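Peptide ABC transporter, peptide-binding protein (Enterococcus faecalis, PDB 3O6P) probably binds peptides and delivers them to an ABC transporter for uptake, the chain here being one piece of that longer family 5 solute-binding protein. Local coordinates at residues Met9-Arg14 with Asn24-Ile29; Ile48-Leu53 with Ser74-Asp79; Met101-Ser106 with Val129-Ser134; Phe171-Ser176 with Glu186-Val191. All blocks are in the same frame, centred on the assembly; numbering follows the deposited sequence.

Interaction 1: Met9-Arg14 with Asn24-Ile29; sequences MELNQR and NLRKAI
Leu11 of strand 5-11 rests its CD1 methyl on the aliphatic stem of Arg26, a contact that packs helix 23-31 onto one side of the mixed sheet. The short axes approach to 11.0 Å and run nearly antiparallel, at 156°, so Met9 faces Ile29 and Leu11, two residues on, faces Arg26, the order reversed.

Three residues carry most of the buried surface. Leu11 CD1 lies 3.7 Å from Arg26 CG, with CB and CD of the arginine only slightly farther away. The arginine chain bends at chi3 (-63°) on its way to the guanidinium. Ile29, one turn on, receives the same Leu11 methyl at 4.3 Å through its CD1. Two residues before Leu11, selenomethionine Met9 brings its terminal CE to 3.6 Å from Ile29 CG2, the two side chains crossing at about a right angle.

The guanidinium of Arg26 bonds outside the contact, to the backbone oxygens of Asp219 and Phe20. Gln13 OE1 lies over one guanidinium face, 3.5 Å from Arg26 NH1 without a hydrogen bond, the amide and guanidinium planes 17° apart. Gln13 NE2 donates to Leu11 O at 3.1 Å, which fixes the amide's rotation.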
loop_
_atom_site.group_PDB
_atom_site.type_symbol
_atom_site.label_atom_id
_atom_site.label_comp_id
_atom_site.label_asym_id
_atom_site.label_seq_id
_atom_site.Cartn_x
_atom_site.Cartn_y
_atom_site.Cartn_z
HETATM N N MSE A 9 1.200 -4.161 -0.082
HETATM C CA MSE A 9 0.126 -5.129 0.111
HETATM C C MSE A 9 -1.195 -4.458 -0.239
HETATM O O MSE A 9 -1.596 -3.455 0.397
HETATM C CB MSE A 9 0.124 -5.616 1.561
HETATM C CG MSE A 9 -0.868 -6.742 1.799
HETATM SE SE MSE A 9 -0.669 -7.527 3.519
HETATM C CE MSE A 9 -0.704 -5.940 4.611
ATOM N N GLU A 10 -1.845 -4.994 -1.265
ATOM C CA GLU A 10 -3.176 -4.537 -1.681
ATOM C C GLU A 10 -4.236 -5.295 -0.898
ATOM O O GLU A 10 -4.031 -6.458 -0.517
ATOM C CB GLU A 10 -3.381 -4.739 -3.180
ATOM C CG GLU A 10 -2.370 -3.976 -3.986
ATOM C CD GLU A 10 -2.576 -4.144 -5.464
ATOM O OE1 GLU A 10 -3.506 -3.497 -6.020
ATOM O OE2 GLU A 10 -1.785 -4.918 -6.075
ATOM N N LEU A 11 -5.342 -4.618 -0.611
ATOM C CA LEU A 11 -6.428 -5.222 0.171
ATOM C C LEU A 11 -7.688 -5.213 -0.672
ATOM O O LEU A 11 -7.973 -4.222 -1.359
ATOM C CB LEU A 11 -6.644 -4.469 1.504
ATOM C CG LEU A 11 -5.405 -4.336 2.401
ATOM C CD1 LEU A 11 -5.684 -3.348 3.547
ATOM C CD2 LEU A 11 -5.023 -5.701 2.937
ATOM N N ASN A 12 -8.410 -6.330 -0.664
ATOM C CA ASN A 12 -9.566 -6.510 -1.549
ATOM C C ASN A 12 -10.773 -5.686 -1.089
ATOM O O ASN A 12 -11.416 -6.007 -0.075
ATOM C CB ASN A 12 -9.929 -7.993 -1.644
ATOM C CG ASN A 12 -10.895 -8.269 -2.772
ATOM O OD1 ASN A 12 -11.579 -7.364 -3.261
ATOM N ND2 ASN A 12 -10.966 -9.511 -3.193
ATOM N N GLN A 13 -11.050 -4.618 -1.835
ATOM C CA GLN A 13 -12.092 -3.656 -1.486
ATOM C C GLN A 13 -13.265 -3.753 -2.469
ATOM O O GLN A 13 -14.080 -2.831 -2.568
ATOM C CB GLN A 13 -11.493 -2.241 -1.443
ATOM C CG GLN A 13 -10.445 -2.111 -0.322
ATOM C CD GLN A 13 -9.537 -0.932 -0.511
ATOM O OE1 GLN A 13 -9.986 0.199 -0.429
ATOM N NE2 GLN A 13 -8.245 -1.186 -0.766
ATOM N N ARG A 14 -13.315 -4.839 -3.235
ATOM C CA ARG A 14 -14.280 -4.950 -4.332
ATOM C C ARG A 14 -15.728 -4.915 -3.846
ATOM O O ARG A 14 -16.581 -4.247 -4.434
ATOM C CB ARG A 14 -14.028 -6.229 -5.129
ATOM C CG ARG A 14 -12.695 -6.183 -5.850
ATOM C CD ARG A 14 -12.366 -7.443 -6.602
ATOM N NE ARG A 14 -11.045 -7.318 -7.245
ATOM C CZ ARG A 14 -10.759 -7.707 -8.487
ATOM N NH1 ARG A 14 -11.702 -8.240 -9.261
ATOM N NH2 ARG A 14 -9.518 -7.552 -8.959
ATOM N N ASN A 24 -10.214 2.461 8.939
ATOM C CA ASN A 24 -9.596 2.114 10.223
ATOM C C ASN A 24 -8.984 0.711 10.268
ATOM O O ASN A 24 -7.929 0.519 10.891
ATOM C CB ASN A 24 -10.564 2.325 11.373
ATOM C CG ASN A 24 -10.798 3.804 11.634
ATOM O OD1 ASN A 24 -9.849 4.598 11.626
ATOM N ND2 ASN A 24 -12.057 4.189 11.843
ATOM N N LEU A 25 -9.616 -0.257 9.608
ATOM C CA LEU A 25 -9.000 -1.582 9.493
ATOM C C LEU A 25 -7.720 -1.541 8.670
ATOM O O LEU A 25 -6.709 -2.148 9.058
ATOM C CB LEU A 25 -9.977 -2.641 8.944
ATOM C CG LEU A 25 -9.366 -4.024 8.633
ATOM C CD1 LEU A 25 -8.740 -4.662 9.896
ATOM C CD2 LEU A 25 -10.418 -4.958 8.002
ATOM N N ARG A 26 -7.751 -0.849 7.537
ATOM C CA ARG A 26 -6.543 -0.758 6.737
ATOM C C ARG A 26 -5.370 -0.116 7.525
ATOM O O ARG A 26 -4.234 -0.597 7.486
ATOM C CB ARG A 26 -6.813 -0.011 5.447
ATOM C CG ARG A 26 -7.919 -0.634 4.594
ATOM C CD ARG A 26 -7.885 -0.038 3.167
ATOM N NE ARG A 26 -8.151 1.412 3.135
ATOM C CZ ARG A 26 -9.348 1.982 2.992
ATOM N NH1 ARG A 26 -10.469 1.243 2.902
ATOM N NH2 ARG A 26 -9.419 3.313 2.978
ATOM N N LYS A 27 -5.678 0.921 8.282
ATOM C CA LYS A 27 -4.702 1.546 9.162
ATOM C C LYS A 27 -4.247 0.605 10.288
ATOM O O LYS A 27 -3.054 0.592 10.607
ATOM C CB LYS A 27 -5.264 2.865 9.723
ATOM C CG LYS A 27 -5.412 3.940 8.615
ATOM C CD LYS A 27 -6.227 5.101 9.104
ATOM C CE LYS A 27 -6.538 5.947 7.874
ATOM N NZ LYS A 27 -7.251 7.195 8.276
ATOM N N ALA A 28 -5.177 -0.161 10.897
ATOM C CA ALA A 28 -4.786 -1.076 11.985
ATOM C C ALA A 28 -3.764 -2.083 11.446
ATOM O O ALA A 28 -2.745 -2.383 12.104
ATOM C CB ALA A 28 -6.011 -1.792 12.548
ATOM N N ILE A 29 -4.001 -2.551 10.219
ATOM C CA ILE A 29 -3.083 -3.499 9.565
ATOM C C ILE A 29 -1.712 -2.828 9.393
ATOM O O ILE A 29 -0.673 -3.395 9.805
ATOM C CB ILE A 29 -3.691 -3.983 8.232
ATOM C CG1 ILE A 29 -4.825 -4.977 8.542
ATOM C CG2 ILE A 29 -2.628 -4.644 7.359
ATOM C CD1 ILE A 29 -5.726 -5.317 7.315
#

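Interaction 2: Ile48-Leu53 with Ser74-Asp79; sequences IEPNGL and SQIEYD
Ser74 meets Asn51 through a hydroxyl that serves as the pivot of an ST turn: OG donates to Asn51 O at 2.7 Å and accepts from Ile76 N, two residues on, at 3.2 Å. The first bond lies in the carbonyl plane, on a lone pair of Asn51 O, and the second is fairly straight, with 161° at the hydrogen. One hydroxyl therefore both closes the local turn and joins it to the loop 48-53. The trans placement of OG, anti to the backbone N (chi1 180°), points it at that carbonyl.

Asn51 O has a second donor, a water at 2.8 Å that in turn accepts from Gln75 N, also at 2.8 Å. Two donors thus grip the carbonyl oxygen, one direct and one through solvent. The Asn51 side chain leaves its backbone away from the partner loop, yet its OD1 returns to 3.3 Å from Ser74 CB, while ND2 bonds Gly73 O just before the turn.

Beside these polar contacts, Ile76 CD1 lies against the ring of Pro50, 3.9 Å from CG, the two side chains crossing at about a right angle; CD1 also packs on Pro50 O, 3.7 Å away. Pro224 of strand 223-228 and Arg35 of helix 35-43 touch both residues, which places the contact where two loops cover the sheet's outer strand. Farther along the second loop, Asp79 is the N-cap of helix 80-94, its OD1 accepting from Lys82 N. Next to Asn51, Gly52 CA stands 3.9 Å from Ile76 CD1.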
loop_
_atom_site.group_PDB
_atom_site.type_symbol
_atom_site.label_atom_id
_atom_site.label_comp_id
_atom_site.label_asym_id
_atom_site.label_seq_id
_atom_site.Cartn_x
_atom_site.Cartn_y
_atom_site.Cartn_z
ATOM N N ILE A 48 14.678 -0.619 2.244
ATOM C CA ILE A 48 14.555 0.384 3.322
ATOM C C ILE A 48 13.102 0.614 3.680
ATOM O O ILE A 48 12.195 0.250 2.917
ATOM C CB ILE A 48 15.226 1.744 2.942
ATOM C CG1 ILE A 48 14.514 2.406 1.764
ATOM C CG2 ILE A 48 16.698 1.541 2.646
ATOM C CD1 ILE A 48 14.978 3.838 1.475
ATOM N N GLU A 49 12.867 1.185 4.858
ATOM C CA GLU A 49 11.501 1.561 5.237
ATOM C C GLU A 49 10.836 2.421 4.159
ATOM O O GLU A 49 11.510 3.255 3.537
ATOM C CB GLU A 49 11.499 2.309 6.552
ATOM C CG GLU A 49 11.861 1.423 7.711
ATOM C CD GLU A 49 12.007 2.213 8.990
ATOM O OE1 GLU A 49 11.011 2.759 9.475
ATOM O OE2 GLU A 49 13.129 2.298 9.512
ATOM N N PRO A 50 9.527 2.207 3.922
ATOM C CA PRO A 50 8.859 2.995 2.874
ATOM C C PRO A 50 8.388 4.340 3.458
ATOM O O PRO A 50 7.735 4.359 4.517
ATOM C CB PRO A 50 7.652 2.121 2.519
ATOM C CG PRO A 50 7.281 1.433 3.857
ATOM C CD PRO A 50 8.608 1.288 4.627
ATOM N N ASN A 51 8.712 5.448 2.810
ATOM C CA ASN A 51 8.123 6.729 3.217
ATOM C C ASN A 51 6.616 6.667 2.982
ATOM O O ASN A 51 5.816 7.009 3.866
ATOM C CB ASN A 51 8.709 7.874 2.402
ATOM C CG ASN A 51 8.113 9.197 2.786
ATOM O OD1 ASN A 51 8.457 9.751 3.841
ATOM N ND2 ASN A 51 7.170 9.702 1.961
ATOM N N GLY A 52 6.250 6.191 1.797
ATOM C CA GLY A 52 4.837 6.093 1.378
ATOM C C GLY A 52 4.765 5.157 0.193
ATOM O O GLY A 52 5.372 4.068 0.184
ATOM N N LEU A 53 4.003 5.569 -0.812
ATOM C CA LEU A 53 3.860 4.780 -2.019
ATOM C C LEU A 53 4.948 5.150 -3.012
ATOM O O LEU A 53 5.666 4.279 -3.510
ATOM C CB LEU A 53 2.470 4.993 -2.629
ATOM C CG LEU A 53 2.267 4.349 -4.001
ATOM C CD1 LEU A 53 2.448 2.817 -3.916
ATOM C CD2 LEU A 53 0.900 4.698 -4.605
ATOM N N SER A 74 5.254 11.490 5.496
ATOM C CA SER A 74 4.946 10.082 5.663
ATOM C C SER A 74 3.794 9.919 6.626
ATOM O O SER A 74 3.799 10.545 7.699
ATOM C CB SER A 74 6.165 9.328 6.238
ATOM O OG SER A 74 5.851 7.946 6.400
ATOM N N GLN A 75 2.850 9.036 6.284
ATOM C CA GLN A 75 1.798 8.636 7.235
ATOM C C GLN A 75 1.925 7.156 7.634
ATOM O O GLN A 75 0.986 6.549 8.199
ATOM C CB GLN A 75 0.428 8.944 6.612
ATOM C CG GLN A 75 0.374 10.445 6.227
ATOM C CD GLN A 75 -0.981 10.935 5.801
ATOM O OE1 GLN A 75 -1.221 11.222 4.610
ATOM N NE2 GLN A 75 -1.873 11.070 6.769
ATOM N N ILE A 76 3.096 6.580 7.376
ATOM C CA ILE A 76 3.365 5.175 7.744
ATOM C C ILE A 76 4.033 5.132 9.105
ATOM O O ILE A 76 5.092 5.757 9.296
ATOM C CB ILE A 76 4.187 4.433 6.687
ATOM C CG1 ILE A 76 3.394 4.364 5.369
ATOM C CG2 ILE A 76 4.598 2.990 7.233
ATOM C CD1 ILE A 76 4.096 3.634 4.276
ATOM N N GLU A 77 3.379 4.449 10.050
ATOM C CA GLU A 77 3.846 4.307 11.421
ATOM C C GLU A 77 3.755 2.862 11.827
ATOM O O GLU A 77 2.875 2.139 11.369
ATOM C CB GLU A 77 2.939 5.076 12.379
ATOM C CG GLU A 77 3.527 6.355 12.911
ATOM C CD GLU A 77 3.795 7.337 11.829
ATOM O OE1 GLU A 77 2.981 7.408 10.882
ATOM O OE2 GLU A 77 4.820 8.044 11.911
ATOM N N TYR A 78 4.654 2.463 12.716
ATOM C CA TYR A 78 4.524 1.204 13.430
ATOM C C TYR A 78 4.155 1.538 14.871
ATOM O O TYR A 78 4.890 2.268 15.550
ATOM C CB TYR A 78 5.841 0.408 13.365
ATOM C CG TYR A 78 5.864 -0.716 14.357
ATOM C CD1 TYR A 78 4.949 -1.764 14.270
ATOM C CD2 TYR A 78 6.765 -0.712 15.410
ATOM C CE1 TYR A 78 4.933 -2.795 15.220
ATOM C CE2 TYR A 78 6.775 -1.729 16.339
ATOM C CZ TYR A 78 5.846 -2.773 16.242
ATOM O OH TYR A 78 5.840 -3.793 17.178
ATOM N N ASP A 79 2.998 1.052 15.322
ATOM C CA ASP A 79 2.557 1.296 16.697
ATOM C C ASP A 79 1.458 0.298 17.022
ATOM O O ASP A 79 0.321 0.463 16.584
ATOM C CB ASP A 79 2.037 2.743 16.792
ATOM C CG ASP A 79 1.627 3.138 18.191
ATOM O OD1 ASP A 79 1.211 2.286 18.983
ATOM O OD2 ASP A 79 1.708 4.342 18.485
HETATM O O HOH W 1 3.097 7.710 3.802
#

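Interaction 3: Met101-Ser106 with Val129-Ser134. With NA (sodium ion), chain B.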
loop_
_atom_site.group_PDB
_atom_site.type_symbol
_atom_site.label_atom_id
_atom_site.label_comp_id
_atom_site.label_asym_id
_atom_site.label_seq_id
_atom_site.Cartn_x
_atom_site.Cartn_y
_atom_site.Cartn_z
HETATM N N MSE A 101 -8.233 -13.609 7.327
HETATM C CA MSE A 101 -7.767 -13.058 6.052
HETATM C C MSE A 101 -6.574 -13.815 5.530
HETATM O O MSE A 101 -5.689 -14.186 6.293
HETATM C CB MSE A 101 -7.422 -11.578 6.195
HETATM C CG MSE A 101 -6.334 -11.282 7.211
HETATM SE SE MSE A 101 -5.909 -9.366 7.292
HETATM C CE MSE A 101 -5.050 -9.219 5.578
ATOM N N ASP A 102 -6.545 -14.018 4.218
ATOM C CA ASP A 102 -5.441 -14.696 3.574
ATOM C C ASP A 102 -4.556 -13.669 2.873
ATOM O O ASP A 102 -5.065 -12.740 2.259
ATOM C CB ASP A 102 -5.986 -15.691 2.538
ATOM C CG ASP A 102 -4.900 -16.536 1.922
ATOM O OD1 ASP A 102 -4.295 -17.351 2.648
ATOM O OD2 ASP A 102 -4.673 -16.408 0.697
ATOM N N ILE A 103 -3.240 -13.845 2.934
ATOM C CA ILE A 103 -2.344 -12.995 2.149
ATOM C C ILE A 103 -1.743 -13.832 1.013
ATOM O O ILE A 103 -0.984 -14.773 1.255
ATOM C CB ILE A 103 -1.176 -12.395 2.980
ATOM C CG1 ILE A 103 -1.682 -11.739 4.257
ATOM C CG2 ILE A 103 -0.357 -11.383 2.114
ATOM C CD1 ILE A 103 -0.550 -11.316 5.192
ATOM N N LEU A 104 -2.094 -13.475 -0.215
ATOM C CA LEU A 104 -1.538 -14.094 -1.400
ATOM C C LEU A 104 -0.152 -13.486 -1.637
ATOM O O LEU A 104 0.027 -12.279 -1.488
ATOM C CB LEU A 104 -2.469 -13.787 -2.566
ATOM C CG LEU A 104 -2.158 -14.323 -3.953
ATOM C CD1 LEU A 104 -2.232 -15.861 -3.958
ATOM C CD2 LEU A 104 -3.170 -13.697 -4.938
ATOM N N SER A 105 0.831 -14.304 -1.986
ATOM C CA SER A 105 2.164 -13.767 -2.239
ATOM C C SER A 105 2.922 -14.609 -3.237
ATOM O O SER A 105 2.459 -15.673 -3.668
ATOM C CB SER A 105 2.981 -13.690 -0.941
ATOM O OG SER A 105 3.416 -14.985 -0.536
ATOM N N SER A 106 4.100 -14.118 -3.592
ATOM C CA SER A 106 5.075 -14.891 -4.339
ATOM C C SER A 106 5.568 -16.023 -3.442
ATOM O O SER A 106 5.592 -15.890 -2.205
ATOM C CB SER A 106 6.251 -13.998 -4.724
ATOM O OG SER A 106 7.276 -14.745 -5.342
ATOM N N VAL A 129 -8.193 -11.451 15.008
ATOM C CA VAL A 129 -7.780 -11.560 13.592
ATOM C C VAL A 129 -6.868 -12.777 13.392
ATOM O O VAL A 129 -5.872 -12.945 14.120
ATOM C CB VAL A 129 -7.081 -10.295 13.100
ATOM C CG1 VAL A 129 -6.689 -10.429 11.605
ATOM C CG2 VAL A 129 -7.973 -9.057 13.273
ATOM N N LYS A 130 -7.198 -13.617 12.423
ATOM C CA LYS A 130 -6.379 -14.764 12.079
ATOM C C LYS A 130 -5.917 -14.535 10.665
ATOM O O LYS A 130 -6.704 -14.077 9.825
ATOM C CB LYS A 130 -7.196 -16.050 12.148
ATOM C CG LYS A 130 -6.464 -17.243 11.566
ATOM C CD LYS A 130 -7.207 -18.556 11.799
ATOM C CE LYS A 130 -6.455 -19.730 11.156
ATOM N NZ LYS A 130 -5.223 -20.057 11.915
ATOM N N VAL A 131 -4.645 -14.818 10.395
ATOM C CA VAL A 131 -4.108 -14.557 9.042
ATOM C C VAL A 131 -3.478 -15.818 8.505
ATOM O O VAL A 131 -2.654 -16.421 9.187
ATOM C CB VAL A 131 -3.007 -13.457 9.066
ATOM C CG1 VAL A 131 -2.486 -13.199 7.656
ATOM C CG2 VAL A 131 -3.521 -12.156 9.686
ATOM N N THR A 132 -3.844 -16.193 7.277
ATOM C CA THR A 132 -3.212 -17.312 6.571
ATOM C C THR A 132 -2.401 -16.766 5.408
ATOM O O THR A 132 -2.519 -15.593 5.053
ATOM C CB THR A 132 -4.286 -18.290 6.046
ATOM O OG1 THR A 132 -5.150 -17.593 5.144
ATOM C CG2 THR A 132 -5.128 -18.820 7.218
ATOM N N VAL A 133 -1.580 -17.621 4.814
ATOM C CA VAL A 133 -0.772 -17.201 3.675
ATOM C C VAL A 133 -0.865 -18.160 2.536
ATOM O O VAL A 133 -0.963 -19.375 2.749
ATOM C CB VAL A 133 0.718 -16.989 4.060
ATOM C CG1 VAL A 133 0.847 -15.866 5.116
ATOM C CG2 VAL A 133 1.347 -18.265 4.540
ATOM N N SER A 134 -0.788 -17.619 1.318
ATOM C CA SER A 134 -0.830 -18.451 0.123
ATOM C C SER A 134 0.277 -18.074 -0.846
ATOM O O SER A 134 0.069 -17.268 -1.742
ATOM C CB SER A 134 -2.183 -18.328 -0.561
ATOM O OG SER A 134 -3.219 -18.828 0.266
HETATM NA NA NA B . -4.963 -12.309 16.540
HETATM O O HOH W 2 -6.794 -13.419 17.603
HETATM O O HOH W 3 -4.039 -11.542 18.792
HETATM O O HOH W 4 -3.845 -14.491 17.133
#
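The carboxylate of Asp102 is met at its rim, close to its plane, by two hydroxyls of the neighbouring strand. Thr132 OG1 donates to Asp102 OD1 at 2.6 Å, on the anti lone pair of Asp102 OD1, away from the other oxygen, whereas Ser134 OG donates to Asp102 OD2 at 2.9 Å from the syn side, 15° out of the carboxylate plane. The aspartate and threonine side chains cross at about a right angle. With CG anti to the backbone N (chi1 -174°), the acid stays close over the adjacent strand.

Beneath this polar row, strands 99-106 and 129-136 pair in parallel, the bridges running Met101 with Val131 through Leu104 with Ser134. Five backbone hydrogen bonds join them, from Met101 N to Lys130 O at one end to Ser105 N and Ser134 O at the other. Helix 109-125 connects the two strands in a beta-alpha-beta unit, and the axes of the segments 101-106 and 129-134 differ by 26°. On the opposite face of this strand pair, Met101, Ile103, Val131 and Val133 present apolar side chains: Met101 CG lies 3.8 Å from Val131 CG2, side by side, and Ile103 CD1 reaches 3.7 Å from Val131 CG1.

At the start of the second strand, Val129 O binds a sodium ion at 2.7 Å. Three waters and the carbonyl oxygens of Gln123 and Leu126 complete the site.

Arg144 of helix 138-147 packs against Asp102. The two hydroxyl donors would be expected to stabilise Asp102 as a carboxylate; the sodium ion is held by neutral oxygens alone.

Interaction 4: Phe171-Ser176 with Glu186-Val191; sequences FASDNS and EFDKFV
Asp188 and Ser173 come together through their first torsions. Asp188 has CG anti to its carbonyl carbon (chi1 -85°), which sets CG beside the backbone N, and from there the carboxylate reaches the loop 171-176; Ser173 holds OG between its backbone N and carbonyl carbon (chi1 65°), facing that acid. Both oxygens are then used by one residue: Ser173 N donates to Asp188 OD1 at 2.8 Å, and Ser173 OG donates to Asp188 OD2 at 2.6 Å. The hydroxyl lies on the syn lone pair of OD2, and the amide approaches OD1 from the syn side as well, 18° out of the carboxylate plane. Such a two-point grip fixes the rotation of the carboxylate about its own axis.

Ala172 to Asn175 form a type I beta turn, closed by Asn175 N to Ala172 O, so the acid bonds Ser173, the second residue of that turn, while belonging to the first turn of helix 185-195. A water lies between two oxygens of the contact, 2.9 Å from Asp188 OD1 and 3.1 Å from Phe171 O.

Phe187 brings CE2 against the Phe171 backbone. That atom lies 3.4 Å from Phe171 C, approached obliquely, and 3.8 Å from Phe171 CB, while Ala172 N sits at the ring edge near its plane. Ile216 of helix 202-218 touches both phenylalanines, and the ring of Phe171 meets Tyr8 edge-to-face.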
loop_
_atom_site.group_PDB
_atom_site.type_symbol
_atom_site.label_atom_id
_atom_site.label_comp_id
_atom_site.label_asym_id
_atom_site.label_seq_id
_atom_site.Cartn_x
_atom_site.Cartn_y
_atom_site.Cartn_z
ATOM N N PHE A 171 -3.491 3.239 -8.837
ATOM C CA PHE A 171 -4.553 3.134 -7.832
ATOM C C PHE A 171 -5.770 3.975 -8.153
ATOM O O PHE A 171 -6.676 4.125 -7.337
ATOM C CB PHE A 171 -4.010 3.330 -6.410
ATOM C CG PHE A 171 -3.008 2.289 -6.052
ATOM C CD1 PHE A 171 -3.424 0.987 -5.760
ATOM C CD2 PHE A 171 -1.646 2.565 -6.134
ATOM C CE1 PHE A 171 -2.497 -0.016 -5.498
ATOM C CE2 PHE A 171 -0.699 1.571 -5.890
ATOM C CZ PHE A 171 -1.119 0.273 -5.557
ATOM N N ALA A 172 -5.763 4.546 -9.349
ATOM C CA ALA A 172 -6.984 5.119 -9.900
ATOM C C ALA A 172 -8.035 4.007 -9.877
ATOM O O ALA A 172 -7.711 2.831 -10.118
ATOM C CB ALA A 172 -6.752 5.594 -11.336
ATOM N N SER A 173 -9.288 4.375 -9.620
ATOM C CA SER A 173 -10.345 3.380 -9.418
ATOM C C SER A 173 -10.547 2.484 -10.628
ATOM O O SER A 173 -10.982 1.348 -10.482
ATOM C CB SER A 173 -11.677 4.064 -9.069
ATOM O OG SER A 173 -12.117 4.836 -10.174
ATOM N N ASP A 174 -10.246 3.016 -11.818
ATOM C CA ASP A 174 -10.443 2.305 -13.079
ATOM C C ASP A 174 -9.155 1.739 -13.703
ATOM O O ASP A 174 -9.151 1.323 -14.874
ATOM C CB ASP A 174 -11.170 3.208 -14.081
ATOM C CG ASP A 174 -10.469 4.556 -14.313
ATOM O OD1 ASP A 174 -11.017 5.349 -15.123
ATOM O OD2 ASP A 174 -9.418 4.848 -13.687
ATOM N N ASN A 175 -8.067 1.694 -12.930
ATOM C CA ASN A 175 -6.803 1.165 -13.468
ATOM C C ASN A 175 -6.752 -0.353 -13.273
ATOM O O ASN A 175 -7.076 -0.864 -12.193
ATOM C CB ASN A 175 -5.589 1.880 -12.822
ATOM C CG ASN A 175 -4.272 1.591 -13.537
ATOM O OD1 ASN A 175 -3.718 0.504 -13.429
ATOM N ND2 ASN A 175 -3.785 2.563 -14.296
ATOM N N SER A 176 -6.342 -1.079 -14.317
ATOM C CA SER A 176 -6.257 -2.530 -14.215
ATOM C C SER A 176 -5.235 -3.016 -13.182
ATOM O O SER A 176 -5.388 -4.121 -12.671
ATOM C CB SER A 176 -5.974 -3.166 -15.576
ATOM O OG SER A 176 -4.719 -2.729 -16.076
ATOM N N GLU A 186 -11.450 11.522 -4.369
ATOM C CA GLU A 186 -10.426 12.574 -4.362
ATOM C C GLU A 186 -9.109 12.089 -4.928
ATOM O O GLU A 186 -8.432 12.820 -5.664
ATOM C CB GLU A 186 -10.246 13.163 -2.968
ATOM C CG GLU A 186 -11.314 14.186 -2.674
ATOM C CD GLU A 186 -11.368 15.248 -3.750
ATOM O OE1 GLU A 186 -12.385 15.323 -4.475
ATOM O OE2 GLU A 186 -10.391 16.003 -3.883
ATOM N N PHE A 187 -8.750 10.845 -4.615
ATOM C CA PHE A 187 -7.547 10.288 -5.216
ATOM C C PHE A 187 -7.663 10.316 -6.741
ATOM O O PHE A 187 -6.741 10.823 -7.439
ATOM C CB PHE A 187 -7.266 8.873 -4.738
ATOM C CG PHE A 187 -5.971 8.321 -5.280
ATOM C CD1 PHE A 187 -4.749 8.619 -4.644
ATOM C CD2 PHE A 187 -5.966 7.524 -6.429
ATOM C CE1 PHE A 187 -3.556 8.128 -5.117
ATOM C CE2 PHE A 187 -4.757 7.020 -6.937
ATOM C CZ PHE A 187 -3.543 7.327 -6.288
ATOM N N ASP A 188 -8.799 9.817 -7.257
ATOM C CA ASP A 188 -9.015 9.810 -8.708
ATOM C C ASP A 188 -8.885 11.226 -9.277
ATOM O O ASP A 188 -8.250 11.435 -10.339
ATOM C CB ASP A 188 -10.414 9.294 -9.064
ATOM C CG ASP A 188 -10.499 7.772 -9.160
ATOM O OD1 ASP A 188 -9.567 7.041 -8.747
ATOM O OD2 ASP A 188 -11.550 7.313 -9.644
ATOM N N LYS A 189 -9.491 12.191 -8.583
ATOM C CA LYS A 189 -9.483 13.581 -9.017
ATOM C C LYS A 189 -8.052 14.059 -9.185
ATOM O O LYS A 189 -7.697 14.599 -10.220
ATOM C CB LYS A 189 -10.226 14.478 -8.013
ATOM C CG LYS A 189 -10.389 15.931 -8.480
ATOM C CD LYS A 189 -10.869 16.817 -7.363
ATOM C CE LYS A 189 -9.695 17.276 -6.509
ATOM N NZ LYS A 189 -10.136 18.199 -5.433
ATOM N N PHE A 190 -7.226 13.850 -8.167
ATOM C CA PHE A 190 -5.846 14.334 -8.207
ATOM C C PHE A 190 -5.001 13.605 -9.271
ATOM O O PHE A 190 -4.277 14.259 -10.048
ATOM C CB PHE A 190 -5.191 14.197 -6.818
ATOM C CG PHE A 190 -5.775 15.106 -5.756
ATOM C CD1 PHE A 190 -5.869 16.485 -5.947
ATOM C CD2 PHE A 190 -6.152 14.572 -4.514
ATOM C CE1 PHE A 190 -6.386 17.323 -4.909
ATOM C CE2 PHE A 190 -6.666 15.388 -3.482
ATOM C CZ PHE A 190 -6.786 16.768 -3.690
ATOM N N VAL A 191 -5.094 12.275 -9.299
ATOM C CA VAL A 191 -4.187 11.511 -10.143
ATOM C C VAL A 191 -4.508 11.690 -11.618
ATOM O O VAL A 191 -3.604 11.698 -12.456
ATOM C CB VAL A 191 -4.061 10.012 -9.711
ATOM C CG1 VAL A 191 -5.337 9.230 -9.989
ATOM C CG2 VAL A 191 -2.889 9.375 -10.412
HETATM O O HOH W 5 -9.219 5.522 -6.335
#

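How the interactions relate
From the N terminus the four contacts close in series, and none nests in or crosses another. Interaction 1 closes the short loop from strand 5-11 into helix 23-31; interaction 2 then joins the loops flanking helix 68-72. Interaction 3 closes the crossover through helix 109-125 at the sheet's edge, and interaction 4 secures the loop before helix 185-195. Interactions 1 and 3 share the sheet and touch, Ile29 CD1 lying 4.1 Å from Met101 SE. Phe171 of interaction 4 packs on Glu10 of interaction 1 and Leu53 of interaction 2. Interaction 3 stays apart from interactions 2 and 4, nearest atoms about 13 Å away in both cases.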